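Side-chain contacts in putative membrane protein (Yersinia pestis CO92, PDB 5TF3), which is of unknown function but forms a compact all-helical domain of the DUF1198 family, probably the soluble part of a membrane protein: residues His93-Ala96 against Ala97-Tyr100; Phe109-Ala112 against Gln113-Arg116; Phe99-Ala102 against Glu103-Leu106. One frame throughout, in Å; residues are numbered along the deposited sequence. Where two conformers were deposited one is given.

Contact 1 (His93-Ala96 against Ala97-Tyr100); sequences HTDA and ALFY
Tyr100 lies back along helix 91-100 beside the carbonyl of Ala96, one turn earlier. Its CG is anti to its own carbonyl carbon (chi1 -75°), which turns the ring toward the start of the helix. Tyr100 CD2 then comes to 3.2 Å from Ala96 O. The oxygen approaches the ring obliquely. Farther out, Tyr100 CE2 stands 4.5 Å from Ala96 CB, a loose apolar touch.

Phe99 takes the other course. Its CG is anti to the backbone N, and the ring leads away from residues 93-96. Phe99 CD2 sits over one face of the Tyr100 ring, offset toward the rim, while Tyr100 CE1 lies in plane at the edge of the Phe99 ring.

This is the last stretch of an alpha-helix in an all-helical fold. Ala97 N bonds to His93 O at 3.0 Å, and Leu98 N bonds to Thr94 O. Tyr100 N reaches Ala96 O at 3.1 Å and almost straight, 178° at the hydrogen. The bond from Phe99 N to Asp95 O, at 3.3 Å, is weak.

Leu98 folds back, its CG 3.5 Å from Thr94 O. Its side chain also touches Ala108 of helix 108-122. Ala97 and His93 touch Ile60 of helix 48-65. The His93 ring stacks with Tyr56, and its ND1 is hydrogen-bonded to Ala90 N.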
# COMPACT_ATOMS: atom_id res chain seq x y z
N HIS A 93 -6.82 -2.36 5.36
CA HIS A 93 -5.96 -1.87 4.28
C HIS A 93 -6.78 -1.55 3.04
O HIS A 93 -6.60 -0.50 2.42
CB HIS A 93 -4.89 -2.91 3.95
CG HIS A 93 -4.04 -3.29 5.13
ND1 HIS A 93 -3.65 -4.59 5.38
CD2 HIS A 93 -3.52 -2.54 6.13
CE1 HIS A 93 -2.92 -4.63 6.48
NE2 HIS A 93 -2.83 -3.39 6.95
N THR A 94 -7.71 -2.44 2.67
CA THR A 94 -8.50 -2.22 1.47
C THR A 94 -9.56 -1.15 1.70
O THR A 94 -9.92 -0.42 0.77
CB THR A 94 -9.13 -3.53 0.99
OG1 THR A 94 -9.67 -4.23 2.11
CG2 THR A 94 -8.06 -4.42 0.30
N ASP A 95 -10.07 -1.04 2.92
CA ASP A 95 -11.01 0.04 3.20
C ASP A 95 -10.32 1.40 3.06
O ASP A 95 -10.90 2.34 2.50
CB ASP A 95 -11.61 -0.13 4.58
CG ASP A 95 -12.69 -1.21 4.63
OD1 ASP A 95 -13.27 -1.58 3.58
OD2 ASP A 95 -12.98 -1.71 5.73
N ALA A 96 -9.08 1.51 3.56
CA ALA A 96 -8.29 2.73 3.37
C ALA A 96 -8.04 3.00 1.89
O ALA A 96 -8.01 4.16 1.46
CB ALA A 96 -6.96 2.61 4.11
N ALA A 97 -7.82 1.95 1.11
CA ALA A 97 -7.70 2.13 -0.33
C ALA A 97 -8.97 2.74 -0.92
O ALA A 97 -8.89 3.60 -1.80
CB ALA A 97 -7.40 0.79 -0.99
N LEU A 98 -10.14 2.29 -0.45
CA LEU A 98 -11.40 2.76 -1.04
C LEU A 98 -11.62 4.24 -0.80
O LEU A 98 -12.36 4.89 -1.54
CB LEU A 98 -12.58 1.96 -0.48
CG LEU A 98 -12.68 0.57 -1.09
CD1 LEU A 98 -13.87 -0.21 -0.54
CD2 LEU A 98 -12.76 0.67 -2.60
N PHE A 99 -11.02 4.80 0.25
CA PHE A 99 -11.10 6.25 0.38
C PHE A 99 -10.05 6.95 -0.48
O PHE A 99 -10.38 7.81 -1.30
CB PHE A 99 -10.92 6.71 1.81
CG PHE A 99 -10.66 8.18 1.90
CD1 PHE A 99 -11.67 9.09 1.59
CD2 PHE A 99 -9.41 8.67 2.18
CE1 PHE A 99 -11.46 10.45 1.65
CE2 PHE A 99 -9.18 10.04 2.24
CZ PHE A 99 -10.21 10.93 1.97
N TYR A 100 -8.77 6.62 -0.27
CA TYR A 100 -7.70 7.43 -0.86
C TYR A 100 -7.76 7.43 -2.38
O TYR A 100 -7.40 8.43 -3.01
CB TYR A 100 -6.33 6.96 -0.37
CG TYR A 100 -6.02 7.35 1.06
CD1 TYR A 100 -6.00 8.69 1.45
CD2 TYR A 100 -5.73 6.39 2.02
CE1 TYR A 100 -5.72 9.05 2.77
CE2 TYR A 100 -5.42 6.74 3.33
CZ TYR A 100 -5.43 8.07 3.70
OH TYR A 100 -5.13 8.40 5.01

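Contact 2 (Phe109-Ala112 against Gln113-Arg116); sequences FELA and QFRR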
# COMPACT_ATOMS: atom_id res chain seq x y z
N PHE A 109 -16.35 -4.85 -4.39
CA PHE A 109 -16.47 -6.31 -4.39
C PHE A 109 -15.20 -6.93 -4.95
O PHE A 109 -14.62 -7.84 -4.34
CB PHE A 109 -17.69 -6.73 -5.20
CG PHE A 109 -17.89 -8.21 -5.28
CD1 PHE A 109 -18.57 -8.89 -4.28
CD2 PHE A 109 -17.40 -8.93 -6.36
CE1 PHE A 109 -18.76 -10.27 -4.36
CE2 PHE A 109 -17.59 -10.30 -6.45
CZ PHE A 109 -18.28 -10.98 -5.44
N GLU A 110 -14.75 -6.44 -6.11
CA GLU A 110 -13.53 -6.98 -6.72
C GLU A 110 -12.32 -6.78 -5.82
O GLU A 110 -11.43 -7.64 -5.76
CB GLU A 110 -13.31 -6.35 -8.08
CG GLU A 110 -14.12 -7.01 -9.20
CD GLU A 110 -13.82 -8.50 -9.36
OE1 GLU A 110 -12.65 -8.88 -9.60
OE2 GLU A 110 -14.77 -9.31 -9.25
N LEU A 111 -12.26 -5.65 -5.11
CA LEU A 111 -11.14 -5.42 -4.20
C LEU A 111 -11.17 -6.39 -3.03
O LEU A 111 -10.12 -6.86 -2.58
CB LEU A 111 -11.16 -3.98 -3.69
CG LEU A 111 -10.06 -3.56 -2.71
CD1 LEU A 111 -8.67 -3.81 -3.27
CD2 LEU A 111 -10.23 -2.09 -2.37
N ALA A 112 -12.37 -6.67 -2.50
CA ALA A 112 -12.50 -7.67 -1.44
C ALA A 112 -12.13 -9.06 -1.92
O ALA A 112 -11.49 -9.83 -1.19
CB ALA A 112 -13.94 -7.67 -0.89
N GLN A 113 -12.56 -9.43 -3.14
CA GLN A 113 -12.17 -10.74 -3.67
C GLN A 113 -10.68 -10.79 -3.97
O GLN A 113 -10.07 -11.85 -3.85
CB GLN A 113 -12.98 -11.09 -4.92
CG GLN A 113 -14.50 -11.27 -4.69
CD GLN A 113 -14.82 -12.55 -3.97
OE1 GLN A 113 -13.92 -13.29 -3.58
NE2 GLN A 113 -16.10 -12.84 -3.78
N PHE A 114 -10.08 -9.66 -4.36
CA PHE A 114 -8.63 -9.65 -4.55
C PHE A 114 -7.92 -9.97 -3.24
O PHE A 114 -7.00 -10.80 -3.21
CB PHE A 114 -8.18 -8.29 -5.10
CG PHE A 114 -6.68 -8.09 -5.04
CD1 PHE A 114 -5.86 -8.62 -6.04
CD2 PHE A 114 -6.10 -7.41 -3.99
CE1 PHE A 114 -4.46 -8.45 -5.98
CE2 PHE A 114 -4.70 -7.25 -3.92
CZ PHE A 114 -3.89 -7.76 -4.92
N ARG A 115 -8.34 -9.33 -2.14
CA ARG A 115 -7.70 -9.60 -0.85
C ARG A 115 -7.90 -11.05 -0.43
O ARG A 115 -6.97 -11.70 0.05
CB ARG A 115 -8.25 -8.65 0.22
CG ARG A 115 -7.90 -9.08 1.65
CD ARG A 115 -7.93 -7.92 2.65
NE ARG A 115 -9.06 -7.97 3.57
CZ ARG A 115 -9.16 -8.81 4.61
NH1 ARG A 115 -10.23 -8.78 5.39
NH2 ARG A 115 -8.20 -9.68 4.86
N ARG A 116 -9.12 -11.57 -0.60
CA ARG A 116 -9.38 -12.95 -0.19
C ARG A 116 -8.54 -13.93 -1.00
O ARG A 116 -7.92 -14.85 -0.44
CB ARG A 116 -10.86 -13.27 -0.32
CG ARG A 116 -11.27 -14.59 0.38
CD ARG A 116 -12.77 -14.84 0.22
NE ARG A 116 -13.07 -15.09 -1.17
CZ ARG A 116 -12.92 -16.27 -1.77
NH1 ARG A 116 -12.48 -17.32 -1.08
NH2 ARG A 116 -13.22 -16.40 -3.05
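Gln113 and Phe109 meet one helical turn apart on helix 108-122. Gln113 CB leaves the backbone 3.7 Å from Phe109 O. Its CG, anti to the carbonyl carbon (chi1 -65°), comes in over one face of the Phe109 ring. The contact is CH-pi, with Gln113 CG 4.0 Å from the ring centroid and offset toward the rim. The chain then bends at chi2 (-73°) and carries the amide past the end of the ring. Gln113 CD is 4.1 Å from Phe109 CZ. Gln113 NE2 comes closer to the same carbon, at 3.3 Å, with the amide and ring planes 68° apart.

The other amide atom, Gln113 OE1, faces down the helix to Arg116. It accepts from Arg116 NE at 3.1 Å and from Arg116 NH2 at 3.2 Å. The guanidinium presents its side, and the oxygen lies in its plane. The two nitrogens reach OE1 from opposite faces of the amide plane.

The regular helical bond from Gln113 N to Phe109 O measures 2.9 Å. On another side of the helix, Phe114 meets Phe64 of helix 48-65, and Arg115 NH2 is hydrogen-bonded to Leu89 O.

The paired bonds probably restrict the rotation of the Gln113 amide. Donation from a guanidinium would be expected to polarise its carbonyl, while the aliphatic CG lies over one face of the Phe109 ring.

Contact 3 (Phe99-Ala102 against Glu103-Leu106); sequences FYFA and ELDL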
# COMPACT_ATOMS: atom_id res chain seq x y z
N PHE A 99 -11.02 4.80 0.25
CA PHE A 99 -11.10 6.25 0.38
C PHE A 99 -10.05 6.95 -0.48
O PHE A 99 -10.38 7.81 -1.30
CB PHE A 99 -10.92 6.71 1.81
CG PHE A 99 -10.66 8.18 1.90
CD1 PHE A 99 -11.67 9.09 1.59
CD2 PHE A 99 -9.41 8.67 2.18
CE1 PHE A 99 -11.46 10.45 1.65
CE2 PHE A 99 -9.18 10.04 2.24
CZ PHE A 99 -10.21 10.93 1.97
N TYR A 100 -8.77 6.62 -0.27
CA TYR A 100 -7.70 7.43 -0.86
C TYR A 100 -7.76 7.43 -2.38
O TYR A 100 -7.40 8.43 -3.01
CB TYR A 100 -6.33 6.96 -0.37
CG TYR A 100 -6.02 7.35 1.06
CD1 TYR A 100 -6.00 8.69 1.45
CD2 TYR A 100 -5.73 6.39 2.02
CE1 TYR A 100 -5.72 9.05 2.77
CE2 TYR A 100 -5.42 6.74 3.33
CZ TYR A 100 -5.43 8.07 3.70
OH TYR A 100 -5.13 8.40 5.01
N PHE A 101 -8.27 6.34 -2.97
CA PHE A 101 -8.42 6.24 -4.42
C PHE A 101 -9.89 6.35 -4.85
O PHE A 101 -10.28 5.82 -5.90
CB PHE A 101 -7.79 4.93 -4.91
CG PHE A 101 -6.35 4.78 -4.50
CD1 PHE A 101 -5.37 5.60 -5.05
CD2 PHE A 101 -5.97 3.85 -3.55
CE1 PHE A 101 -4.04 5.48 -4.68
CE2 PHE A 101 -4.65 3.72 -3.17
CZ PHE A 101 -3.68 4.53 -3.73
N ALA A 102 -10.69 7.09 -4.09
CA ALA A 102 -12.13 7.18 -4.36
C ALA A 102 -12.42 7.69 -5.77
O ALA A 102 -13.34 7.21 -6.43
CB ALA A 102 -12.80 8.07 -3.32
N GLU A 103 -11.63 8.64 -6.25
CA GLU A 103 -11.85 9.21 -7.58
C GLU A 103 -11.66 8.19 -8.70
O GLU A 103 -12.12 8.42 -9.83
CB GLU A 103 -10.92 10.40 -7.81
CG GLU A 103 -11.19 11.57 -6.87
CD GLU A 103 -10.34 12.79 -7.21
OE1 GLU A 103 -9.32 12.62 -7.92
OE2 GLU A 103 -10.70 13.91 -6.77
N LEU A 104 -10.97 7.08 -8.43
CA LEU A 104 -10.79 6.00 -9.40
C LEU A 104 -12.02 5.11 -9.52
O LEU A 104 -12.08 4.30 -10.45
CB LEU A 104 -9.59 5.14 -9.03
CG LEU A 104 -8.28 5.89 -8.91
CD1 LEU A 104 -7.11 4.92 -8.70
CD2 LEU A 104 -8.08 6.70 -10.16
N ASP A 105 -12.97 5.22 -8.59
CA ASP A 105 -14.23 4.48 -8.66
C ASP A 105 -13.98 2.98 -8.57
O ASP A 105 -14.48 2.19 -9.38
CB ASP A 105 -15.00 4.84 -9.94
CG ASP A 105 -16.48 5.07 -9.70
OD1 ASP A 105 -17.10 4.28 -8.95
OD2 ASP A 105 -17.02 6.05 -10.26
N LEU A 106 -13.19 2.58 -7.58
CA LEU A 106 -12.79 1.19 -7.46
C LEU A 106 -13.99 0.30 -7.13
O LEU A 106 -14.93 0.71 -6.45
CB LEU A 106 -11.72 1.02 -6.38
CG LEU A 106 -10.39 1.75 -6.58
CD1 LEU A 106 -9.51 1.51 -5.37
CD2 LEU A 106 -9.70 1.31 -7.87
O HOH W 1 -8.87 9.70 -5.30
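Phe101 holds its CG anti to its own carbonyl carbon (chi1 -55°), and Leu104 does the same, which aims the two side chains the same way. They lie side by side. Leu106 shares this first torsion, but it is the path of the chain that returns it to them. Leu104 CD1 sits 3.9 Å from Phe101 CB and also near CD1 of the ring, which it approaches obliquely. Leu106 comes to the same methylene, its CD1 at 3.9 Å from Phe101 CB. Phe101 CB is therefore touched by a methyl from each leucine. All three side chains also rest on Ile65 of helix 48-65.

The backbone turns tightly here. Phe101 is the first residue to leave helical angles after helix 91-100. A short 3-10 turn follows. Leu104 N donates to Phe101 O at 2.9 Å, and Asp105 N donates to Ala102 O at 3.0 Å. Both donors stand well above the carbonyl plane, away from the lone pairs. Leu104 CB lies 3.3 Å from Phe101 O. Asp105 then takes left-handed helical angles, with a positive phi of 64°. Leu106 after it is extended, and its bond from CA to CB points toward residues 99-102.

A water spans the break after the helix. It donates to Tyr100 O at 3.0 Å and accepts from Glu103 N at 3.1 Å, so it joins the last helical carbonyl to the first N-H of residues 103-106. Glu103 itself extends away from the turn, and its side chain touches Pro33.

The arrangement is a helix end passing through a 3-10 turn into a connecting loop. Its apolar side chains pack onto a neighbouring helix of this all-helical domain, and the loop leads on to helix 108-122.

Overall arrangement
The three contacts follow the chain in the order 1, 3, 2. Contact 1 occupies most of helix 91-100. Contact 3 begins on its last two residues, Phe99 and Tyr100, and runs into the loop. The centres of contacts 1 and 3 are about 8 Å apart. Contact 2 belongs to the helix of residues 108-122. Its centre is about 12 Å from that of contact 1 and about 15 Å from that of contact 3. Contacts 1 and 2 touch directly, for Leu98 CD2 is 3.7 Å from Leu111 CD2. Contact 3 also returns to contact 1, through Leu106 against Leu98. The loop thus joins two helices that pack on each other, and helix 48-65 touches all three contacts within this single-chain helical domain.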